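Local coordinates for cyclase (Uncultured organism, PDB 5IBZ), which belongs to the putative cyclase family, may have arylformamidase activity, and holds acetylphosphate in its pocket in this crystal, at residues A219-N224 and D248-E253; Y176-A181 and I202-V207; E124-G129 and T144-E149. All coordinates share one frame; numbering follows the deposited sequence.

Interaction 1: residues A219-N224 and D248-E253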
loop_
_atom_site.group_PDB
_atom_site.type_symbol
_atom_site.label_atom_id
_atom_site.label_comp_id
_atom_site.label_asym_id
_atom_site.label_seq_id
_atom_site.Cartn_x
_atom_site.Cartn_y
_atom_site.Cartn_z
ATOM N N ALA B 219 -7.935 -20.989 -7.935
ATOM C CA ALA B 219 -6.589 -21.279 -8.404
ATOM C C ALA B 219 -6.693 -21.926 -9.782
ATOM O O ALA B 219 -5.989 -21.545 -10.699
ATOM C CB ALA B 219 -5.846 -22.180 -7.415
ATOM N N SER B 220 -7.603 -22.883 -9.939
ATOM C CA SER B 220 -7.767 -23.567 -11.228
ATOM C C SER B 220 -8.207 -22.605 -12.336
ATOM O O SER B 220 -7.842 -22.771 -13.499
ATOM C CB SER B 220 -8.774 -24.716 -11.104
ATOM O OG SER B 220 -8.328 -25.689 -10.180
ATOM N N PHE B 221 -9.009 -21.611 -11.969
ATOM C CA PHE B 221 -9.592 -20.653 -12.903
ATOM C C PHE B 221 -8.514 -20.045 -13.795
ATOM O O PHE B 221 -8.707 -19.859 -15.003
ATOM C CB PHE B 221 -10.319 -19.565 -12.103
ATOM C CG PHE B 221 -11.040 -18.503 -12.930
ATOM C CD1 PHE B 221 -12.391 -18.629 -13.239
ATOM C CD2 PHE B 221 -10.400 -17.336 -13.286
ATOM C CE1 PHE B 221 -13.064 -17.619 -13.957
ATOM C CE2 PHE B 221 -11.057 -16.340 -13.996
ATOM C CZ PHE B 221 -12.388 -16.480 -14.327
ATOM N N PHE B 222 -7.372 -19.734 -13.199
ATOM C CA PHE B 222 -6.326 -19.049 -13.956
ATOM C C PHE B 222 -5.323 -19.983 -14.617
ATOM O O PHE B 222 -4.494 -19.535 -15.405
ATOM C CB PHE B 222 -5.619 -18.057 -13.049
ATOM C CG PHE B 222 -6.431 -16.817 -12.816
ATOM C CD1 PHE B 222 -6.609 -15.911 -13.843
ATOM C CD2 PHE B 222 -7.054 -16.587 -11.611
ATOM C CE1 PHE B 222 -7.375 -14.779 -13.666
ATOM C CE2 PHE B 222 -7.828 -15.433 -11.425
ATOM C CZ PHE B 222 -7.976 -14.540 -12.456
ATOM N N LEU B 223 -5.425 -21.274 -14.332
ATOM C CA LEU B 223 -4.532 -22.271 -14.911
ATOM C C LEU B 223 -5.071 -22.874 -16.201
ATOM O O LEU B 223 -4.349 -23.552 -16.918
ATOM C CB LEU B 223 -4.277 -23.402 -13.912
ATOM C CG LEU B 223 -3.569 -22.989 -12.617
ATOM C CD1 LEU B 223 -3.528 -24.136 -11.631
ATOM C CD2 LEU B 223 -2.172 -22.495 -12.910
ATOM N N ASN B 224 -6.345 -22.667 -16.480
ATOM C CA ASN B 224 -6.922 -23.333 -17.618
ATOM C C ASN B 224 -7.339 -22.314 -18.682
ATOM O O ASN B 224 -7.284 -21.119 -18.455
ATOM C CB ASN B 224 -8.058 -24.234 -17.136
ATOM C CG ASN B 224 -7.528 -25.473 -16.399
ATOM O OD1 ASN B 224 -7.165 -26.471 -17.030
ATOM N ND2 ASN B 224 -7.451 -25.400 -15.071
ATOM N N ASP B 248 -16.003 -8.805 -20.331
ATOM C CA ASP B 248 -16.203 -9.359 -19.001
ATOM C C ASP B 248 -15.379 -10.641 -18.793
ATOM O O ASP B 248 -15.798 -11.570 -18.094
ATOM C CB ASP B 248 -17.682 -9.642 -18.781
ATOM C CG ASP B 248 -18.199 -10.713 -19.699
ATOM O OD1 ASP B 248 -17.456 -11.038 -20.655
ATOM O OD2 ASP B 248 -19.333 -11.226 -19.472
ATOM N N ASN B 249 -14.198 -10.689 -19.396
ATOM C CA ASN B 249 -13.212 -11.715 -19.051
ATOM C C ASN B 249 -11.993 -10.999 -18.464
ATOM O O ASN B 249 -12.073 -9.800 -18.126
ATOM C CB ASN B 249 -12.870 -12.602 -20.252
ATOM C CG ASN B 249 -12.308 -11.830 -21.418
ATOM O OD1 ASN B 249 -11.946 -10.663 -21.283
ATOM N ND2 ASN B 249 -12.208 -12.496 -22.580
ATOM N N ILE B 250 -10.872 -11.694 -18.302
ATOM C CA ILE B 250 -9.731 -11.115 -17.606
ATOM C C ILE B 250 -8.670 -10.614 -18.588
ATOM O O ILE B 250 -7.975 -9.636 -18.313
ATOM C CB ILE B 250 -9.066 -12.126 -16.630
ATOM C CG1 ILE B 250 -10.118 -12.914 -15.846
ATOM C CG2 ILE B 250 -8.132 -11.396 -15.703
ATOM C CD1 ILE B 250 -11.118 -12.087 -15.053
ATOM N N ALA B 251 -8.562 -11.263 -19.746
ATOM C CA ALA B 251 -7.492 -10.961 -20.696
ATOM C C ALA B 251 -7.938 -10.440 -22.066
ATOM O O ALA B 251 -7.096 -10.266 -22.944
ATOM C CB ALA B 251 -6.660 -12.202 -20.901
ATOM N N LEU B 252 -9.244 -10.256 -22.250
ATOM C CA LEU B 252 -9.885 -9.893 -23.533
ATOM C C LEU B 252 -9.718 -10.946 -24.620
ATOM O O LEU B 252 -10.704 -11.526 -25.076
ATOM C CB LEU B 252 -9.379 -8.544 -24.069
ATOM C CG LEU B 252 -10.055 -8.167 -25.405
ATOM C CD1 LEU B 252 -11.572 -8.168 -25.306
ATOM C CD2 LEU B 252 -9.556 -6.810 -25.895
ATOM N N GLU B 253 -8.486 -11.212 -25.034
ATOM C CA GLU B 253 -8.294 -12.268 -26.014
ATOM C C GLU B 253 -8.333 -13.636 -25.354
ATOM O O GLU B 253 -8.151 -13.770 -24.137
ATOM C CB GLU B 253 -6.993 -12.073 -26.789
ATOM C CG GLU B 253 -5.730 -12.389 -26.074
ATOM C CD GLU B 253 -4.496 -12.099 -26.970
ATOM O OE1 GLU B 253 -4.246 -12.821 -27.963
ATOM O OE2 GLU B 253 -3.822 -11.107 -26.668
#
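F222, near the C-terminal end of helix 215-223, and I250, in the loop that follows strand 244-247, are the closest backbone points of the two segments, with CA atoms 9.4 Å apart, so side chains alone bridge the gap. Two phenylalanine rings meet one isoleucine. I250 CG1 lies 4.0 Å from F221 CE2, near the plane of that ring and at its edge, and it is equally far from F222 CE1, which it approaches obliquely. I250 CG2 also touches F222 CE1, so both branches of the isoleucine bear on a single ring corner. The rings hold each other too: F221 CD2 stands 3.6 Å above the plane of the F222 ring, over its centre. F221 can reach across because its CG is anti to the backbone N (chi1 -178°). Beyond the contact, W210 meets the F221 ring edge-to-face and F66 meets that of F222. The I250 loop is pinned from within by N249, whose OD1 accepts from L252 N at 2.9 Å, an Asx motif, and whose ND2 donates to L252 O at 3.1 Å. The side chain of I250 sits about 5 Å from bound acetylphosphate, in a pocket that also includes H268, whose ND1 is hydrogen-bonded to E253 OE2. The contact is wholly apolar, consistent with two rings backing I250 while polar recognition probably falls to other pocket residues such as R69 and H268.

Interaction 2: residues Y176-A181 and I202-V207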
loop_
_atom_site.group_PDB
_atom_site.type_symbol
_atom_site.label_atom_id
_atom_site.label_comp_id
_atom_site.label_asym_id
_atom_site.label_seq_id
_atom_site.Cartn_x
_atom_site.Cartn_y
_atom_site.Cartn_z
ATOM N N TYR B 176 -13.377 -20.902 -25.387
ATOM C CA TYR B 176 -13.917 -20.650 -26.715
ATOM C C TYR B 176 -13.288 -19.411 -27.360
ATOM O O TYR B 176 -13.205 -18.349 -26.740
ATOM C CB TYR B 176 -15.430 -20.494 -26.661
ATOM C CG TYR B 176 -15.998 -20.197 -28.032
ATOM C CD1 TYR B 176 -16.043 -21.180 -29.009
ATOM C CD2 TYR B 176 -16.463 -18.935 -28.351
ATOM C CE1 TYR B 176 -16.535 -20.915 -30.272
ATOM C CE2 TYR B 176 -16.965 -18.662 -29.609
ATOM C CZ TYR B 176 -17.003 -19.656 -30.564
ATOM O OH TYR B 176 -17.482 -19.409 -31.834
ATOM N N THR B 177 -12.856 -19.548 -28.612
ATOM C CA THR B 177 -12.325 -18.399 -29.360
ATOM C C THR B 177 -13.442 -17.675 -30.113
ATOM O O THR B 177 -14.056 -18.222 -31.023
ATOM C CB THR B 177 -11.218 -18.828 -30.345
ATOM O OG1 THR B 177 -10.116 -19.389 -29.620
ATOM C CG2 THR B 177 -10.716 -17.626 -31.150
ATOM N N ILE B 178 -13.698 -16.436 -29.708
ATOM C CA ILE B 178 -14.705 -15.596 -30.340
ATOM C C ILE B 178 -14.123 -14.976 -31.607
ATOM O O ILE B 178 -13.107 -14.306 -31.576
ATOM C CB ILE B 178 -15.198 -14.502 -29.378
ATOM C CG1 ILE B 178 -15.802 -15.151 -28.131
ATOM C CG2 ILE B 178 -16.218 -13.594 -30.066
ATOM C CD1 ILE B 178 -16.009 -14.180 -26.985
ATOM N N THR B 179 -14.808 -15.211 -32.711
ATOM C CA THR B 179 -14.336 -14.851 -34.039
ATOM C C THR B 179 -15.016 -13.624 -34.611
ATOM O O THR B 179 -16.038 -13.154 -34.106
ATOM C CB THR B 179 -14.603 -15.995 -35.017
ATOM O OG1 THR B 179 -16.024 -16.161 -35.126
ATOM C CG2 THR B 179 -13.948 -17.292 -34.547
ATOM N N ARG B 180 -14.471 -13.135 -35.716
ATOM C CA ARG B 180 -15.114 -12.099 -36.515
ATOM C C ARG B 180 -16.555 -12.481 -36.858
ATOM O O ARG B 180 -17.482 -11.673 -36.733
ATOM C CB ARG B 180 -14.332 -11.859 -37.812
ATOM C CG ARG B 180 -14.961 -10.796 -38.737
ATOM C CD ARG B 180 -14.320 -10.820 -40.128
ATOM N NE ARG B 180 -14.925 -9.805 -40.997
ATOM C CZ ARG B 180 -14.367 -8.634 -41.307
ATOM N NH1 ARG B 180 -13.134 -8.335 -40.906
ATOM N NH2 ARG B 180 -15.034 -7.777 -42.062
ATOM N N ALA B 181 -16.753 -13.709 -37.311
ATOM C CA ALA B 181 -18.074 -14.152 -37.719
ATOM C C ALA B 181 -19.043 -14.146 -36.534
ATOM O O ALA B 181 -20.208 -13.810 -36.688
ATOM C CB ALA B 181 -17.988 -15.532 -38.331
ATOM N N ILE B 202 -18.023 -6.546 -24.966
ATOM C CA ILE B 202 -18.279 -7.945 -25.321
ATOM C C ILE B 202 -18.620 -8.786 -24.107
ATOM O O ILE B 202 -17.800 -8.888 -23.164
ATOM C CB ILE B 202 -17.052 -8.576 -26.012
ATOM C CG1 ILE B 202 -16.621 -7.700 -27.194
ATOM C CG2 ILE B 202 -17.353 -10.007 -26.477
ATOM C CD1 ILE B 202 -15.319 -8.148 -27.832
ATOM N N ARG B 203 -19.811 -9.384 -24.109
ATOM C CA ARG B 203 -20.180 -10.327 -23.050
ATOM C C ARG B 203 -19.784 -11.760 -23.413
ATOM O O ARG B 203 -20.343 -12.359 -24.364
ATOM C CB ARG B 203 -21.681 -10.274 -22.746
ATOM C CG ARG B 203 -22.079 -11.289 -21.672
ATOM C CD ARG B 203 -23.430 -10.974 -21.024
ATOM N NE ARG B 203 -23.797 -11.982 -20.028
ATOM C CZ ARG B 203 -24.681 -12.959 -20.218
ATOM N NH1 ARG B 203 -25.304 -13.116 -21.376
ATOM N NH2 ARG B 203 -24.925 -13.796 -19.232
ATOM N N THR B 204 -18.812 -12.258 -22.640
ATOM C CA THR B 204 -18.300 -13.630 -22.693
ATOM C C THR B 204 -18.810 -14.517 -21.561
ATOM O O THR B 204 -18.690 -15.753 -21.611
ATOM C CB THR B 204 -16.771 -13.690 -22.584
ATOM O OG1 THR B 204 -16.380 -13.506 -21.215
ATOM C CG2 THR B 204 -16.100 -12.675 -23.472
ATOM N N GLY B 205 -19.329 -13.876 -20.527
ATOM C CA GLY B 205 -19.867 -14.567 -19.362
ATOM C C GLY B 205 -18.825 -14.999 -18.342
ATOM O O GLY B 205 -19.182 -15.472 -17.264
ATOM N N LEU B 206 -17.539 -14.856 -18.656
ATOM C CA LEU B 206 -16.527 -15.526 -17.841
ATOM C C LEU B 206 -16.545 -15.053 -16.377
ATOM O O LEU B 206 -16.510 -15.888 -15.453
ATOM C CB LEU B 206 -15.133 -15.345 -18.452
ATOM C CG LEU B 206 -14.015 -16.100 -17.721
ATOM C CD1 LEU B 206 -14.222 -17.600 -17.804
ATOM C CD2 LEU B 206 -12.610 -15.720 -18.216
ATOM N N VAL B 207 -16.621 -13.742 -16.146
ATOM C CA VAL B 207 -16.575 -13.220 -14.785
ATOM C C VAL B 207 -17.808 -13.657 -13.966
ATOM O O VAL B 207 -17.766 -13.682 -12.725
ATOM C CB VAL B 207 -16.440 -11.670 -14.784
ATOM C CG1 VAL B 207 -17.687 -11.019 -15.325
ATOM C CG2 VAL B 207 -16.116 -11.150 -13.412
#
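The crossover between the parallel neighbours 158-163 and 199-203 of the main sheet passes through helix 180-190, and just ahead of that helix I178 packs against T204 and I202. The touching is done by the far end of I178: its CD1 lies 3.8 Å from T204 CG2, the two side chains meeting at about a right angle, and more loosely 4.4 Å from I202 CG2. With CG1 anti to its carbonyl carbon (chi1 -60°), I178 extends CD1 to the methyl of T204. This is one joint of that beta-alpha-beta unit; strand 177-178 also forms a small parallel sheet with 228-229, T179 N-caps the helix through OG1 to D182 N, and I164 of helix 164-167 touches both I178 and I202. T204 works on two sides. While CG2 faces I178, T204 OG1 accepts from L206 N at 3.1 Å and 166°, forming an ST turn that leads into the 3-10 segment at L206 and V207. Replacing T204 with an alanine is likely to leave L206 N without this acceptor and to open a gap beside I178 CD1. The turn has a second anchor in D248, whose carboxylate takes T204 N with one oxygen and G205 N with the other.

Interaction 3: residues E124-G129 and T144-E149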
loop_
_atom_site.group_PDB
_atom_site.type_symbol
_atom_site.label_atom_id
_atom_site.label_comp_id
_atom_site.label_asym_id
_atom_site.label_seq_id
_atom_site.Cartn_x
_atom_site.Cartn_y
_atom_site.Cartn_z
ATOM N N GLU B 124 10.768 -3.429 -29.510
ATOM C CA GLU B 124 11.309 -2.327 -28.725
ATOM C C GLU B 124 10.502 -1.044 -28.840
ATOM O O GLU B 124 10.881 -0.024 -28.266
ATOM C CB GLU B 124 12.757 -2.068 -29.123
ATOM C CG GLU B 124 13.663 -3.242 -28.754
ATOM C CD GLU B 124 15.117 -3.020 -29.124
ATOM O OE1 GLU B 124 15.436 -1.962 -29.708
ATOM O OE2 GLU B 124 15.942 -3.913 -28.830
ATOM N N SER B 125 9.392 -1.100 -29.566
ATOM C CA SER B 125 8.573 0.084 -29.798
ATOM C C SER B 125 7.120 -0.157 -29.450
ATOM O O SER B 125 6.586 -1.240 -29.666
ATOM C CB SER B 125 8.647 0.536 -31.261
ATOM O OG SER B 125 9.975 0.852 -31.654
ATOM N N LEU B 126 6.505 0.897 -28.920
ATOM C CA LEU B 126 5.084 0.922 -28.613
ATOM C C LEU B 126 4.328 1.626 -29.741
ATOM O O LEU B 126 4.921 2.001 -30.764
ATOM C CB LEU B 126 4.844 1.617 -27.272
ATOM C CG LEU B 126 5.220 0.848 -26.005
ATOM C CD1 LEU B 126 6.710 0.891 -25.716
ATOM C CD2 LEU B 126 4.448 1.426 -24.862
ATOM N N TYR B 127 3.020 1.800 -29.566
ATOM C CA TYR B 127 2.199 2.539 -30.531
ATOM C C TYR B 127 2.900 3.812 -31.049
ATOM O O TYR B 127 3.501 4.566 -30.294
ATOM C CB TYR B 127 0.826 2.902 -29.910
ATOM C CG TYR B 127 0.121 3.957 -30.736
ATOM C CD1 TYR B 127 -0.371 3.659 -32.002
ATOM C CD2 TYR B 127 0.025 5.255 -30.292
ATOM C CE1 TYR B 127 -0.963 4.644 -32.789
ATOM C CE2 TYR B 127 -0.562 6.243 -31.068
ATOM C CZ TYR B 127 -1.037 5.934 -32.311
ATOM O OH TYR B 127 -1.588 6.932 -33.076
ATOM N N ASN B 128 2.828 4.010 -32.360
ATOM C CA ASN B 128 3.341 5.198 -33.046
ATOM C C ASN B 128 4.841 5.399 -32.898
ATOM O O ASN B 128 5.358 6.506 -33.068
ATOM C CB ASN B 128 2.622 6.466 -32.574
ATOM C CG ASN B 128 2.349 7.433 -33.712
ATOM O OD1 ASN B 128 2.464 7.086 -34.886
ATOM N ND2 ASN B 128 2.012 8.658 -33.366
ATOM N N GLY B 129 5.539 4.316 -32.620
ATOM C CA GLY B 129 6.987 4.354 -32.596
ATOM C C GLY B 129 7.604 4.828 -31.292
ATOM O O GLY B 129 8.823 5.088 -31.220
ATOM N N THR B 144 6.157 8.059 -19.693
ATOM C CA THR B 144 6.395 9.468 -20.001
ATOM C C THR B 144 5.774 9.851 -21.336
ATOM O O THR B 144 5.591 11.040 -21.637
ATOM C CB THR B 144 7.897 9.819 -20.032
ATOM O OG1 THR B 144 8.559 9.151 -21.120
ATOM C CG2 THR B 144 8.546 9.459 -18.711
ATOM N N LYS B 145 5.452 8.824 -22.113
ATOM C CA LYS B 145 4.624 8.926 -23.304
ATOM C C LYS B 145 3.567 7.829 -23.191
ATOM O O LYS B 145 3.807 6.777 -22.594
ATOM C CB LYS B 145 5.462 8.775 -24.581
ATOM C CG LYS B 145 6.328 9.984 -24.893
ATOM C CD LYS B 145 7.035 9.874 -26.227
ATOM C CE LYS B 145 7.682 11.200 -26.576
ATOM N NZ LYS B 145 8.208 11.171 -27.973
ATOM N N LEU B 146 2.386 8.093 -23.754
ATOM C CA LEU B 146 1.276 7.137 -23.799
ATOM C C LEU B 146 0.706 6.769 -22.419
ATOM O O LEU B 146 0.017 5.746 -22.267
ATOM C CB LEU B 146 1.693 5.856 -24.522
ATOM C CG LEU B 146 2.311 6.011 -25.926
ATOM C CD1 LEU B 146 2.694 4.657 -26.506
ATOM C CD2 LEU B 146 1.384 6.752 -26.884
ATOM N N GLY B 147 0.949 7.618 -21.419
ATOM C CA GLY B 147 0.302 7.470 -20.141
ATOM C C GLY B 147 -1.194 7.698 -20.287
ATOM O O GLY B 147 -1.652 8.357 -21.229
ATOM N N ILE B 148 -1.963 7.127 -19.365
ATOM C CA ILE B 148 -3.417 7.197 -19.425
ATOM C C ILE B 148 -3.938 8.643 -19.289
ATOM O O ILE B 148 -5.090 8.898 -19.653
ATOM C CB ILE B 148 -4.049 6.278 -18.350
ATOM C CG1 ILE B 148 -5.505 5.945 -18.662
ATOM C CG2 ILE B 148 -3.964 6.883 -16.953
ATOM C CD1 ILE B 148 -5.695 4.993 -19.795
ATOM N N GLU B 149 -3.120 9.594 -18.839
ATOM C CA GLU B 149 -3.604 10.978 -18.720
ATOM C C GLU B 149 -3.918 11.555 -20.103
ATOM O O GLU B 149 -4.680 12.524 -20.225
ATOM C CB GLU B 149 -2.609 11.884 -17.965
ATOM C CG GLU B 149 -1.330 12.314 -18.679
ATOM C CD GLU B 149 -0.245 11.241 -18.785
ATOM O OE1 GLU B 149 -0.432 10.089 -18.333
ATOM O OE2 GLU B 149 0.821 11.593 -19.342
#
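L146 is the residue through which 144-149 grips L126 and Y127. First comes T144, whose OG1 hydrogen-bonds to A134 O, then K145, lying against Q28. At L146 the backbone turns with positive phi (65°), its N hydrogen-bonded to Q28 OE1 and its O to S118 OG, and CG, anti to the carbonyl carbon (chi1 -53°), carries both methyls into the other loop. L146 CD1 reaches L126 CB at 3.8 Å, the two leucine side chains running antiparallel, and also lies 3.9 Å from Y127 O. L146 CD2 meets the edge of the Y127 ring, near its plane, 4.0 Å from Y127 CD2. That ring has N128 CB over the centre of one face, 3.5 Å above its plane, while its OH hydrogen-bonds to D27 OD2 and W20 meets it nearly at right angles. G147 follows, where a side chain would run into E149 OE1, then I148, touching A116 just past strand 113-115, and E149, hydrogen-bonded through OE1 to G311 N. Both segments belong to the long connection between strands 120-122 and 158-163; S125 O ties the first to R273 of helix 266-275, and backbone hydrogen bonding of I148 to A312 brings the second close to strand 314-316.

Interactions 2 and 3 are buried, whereas interaction 1 is only partly so: its helix end reaches the surface and meets a second subunit. Interactions 1 and 2 are neighbours, their centres about 12 Å apart: the loop of interaction 1 anchors the turn of interaction 2, and strand 199-203 leads on in the chain to helix 215-223. Interaction 3 stands apart, its nearest atoms about 14 Å from interaction 1 and 18 Å from interaction 2. All three are apolar between their segments, but one sets aromatic rings beside the acetylphosphate pocket, another packs aliphatic tips within a crossover, and the third joins two loops by a leucine.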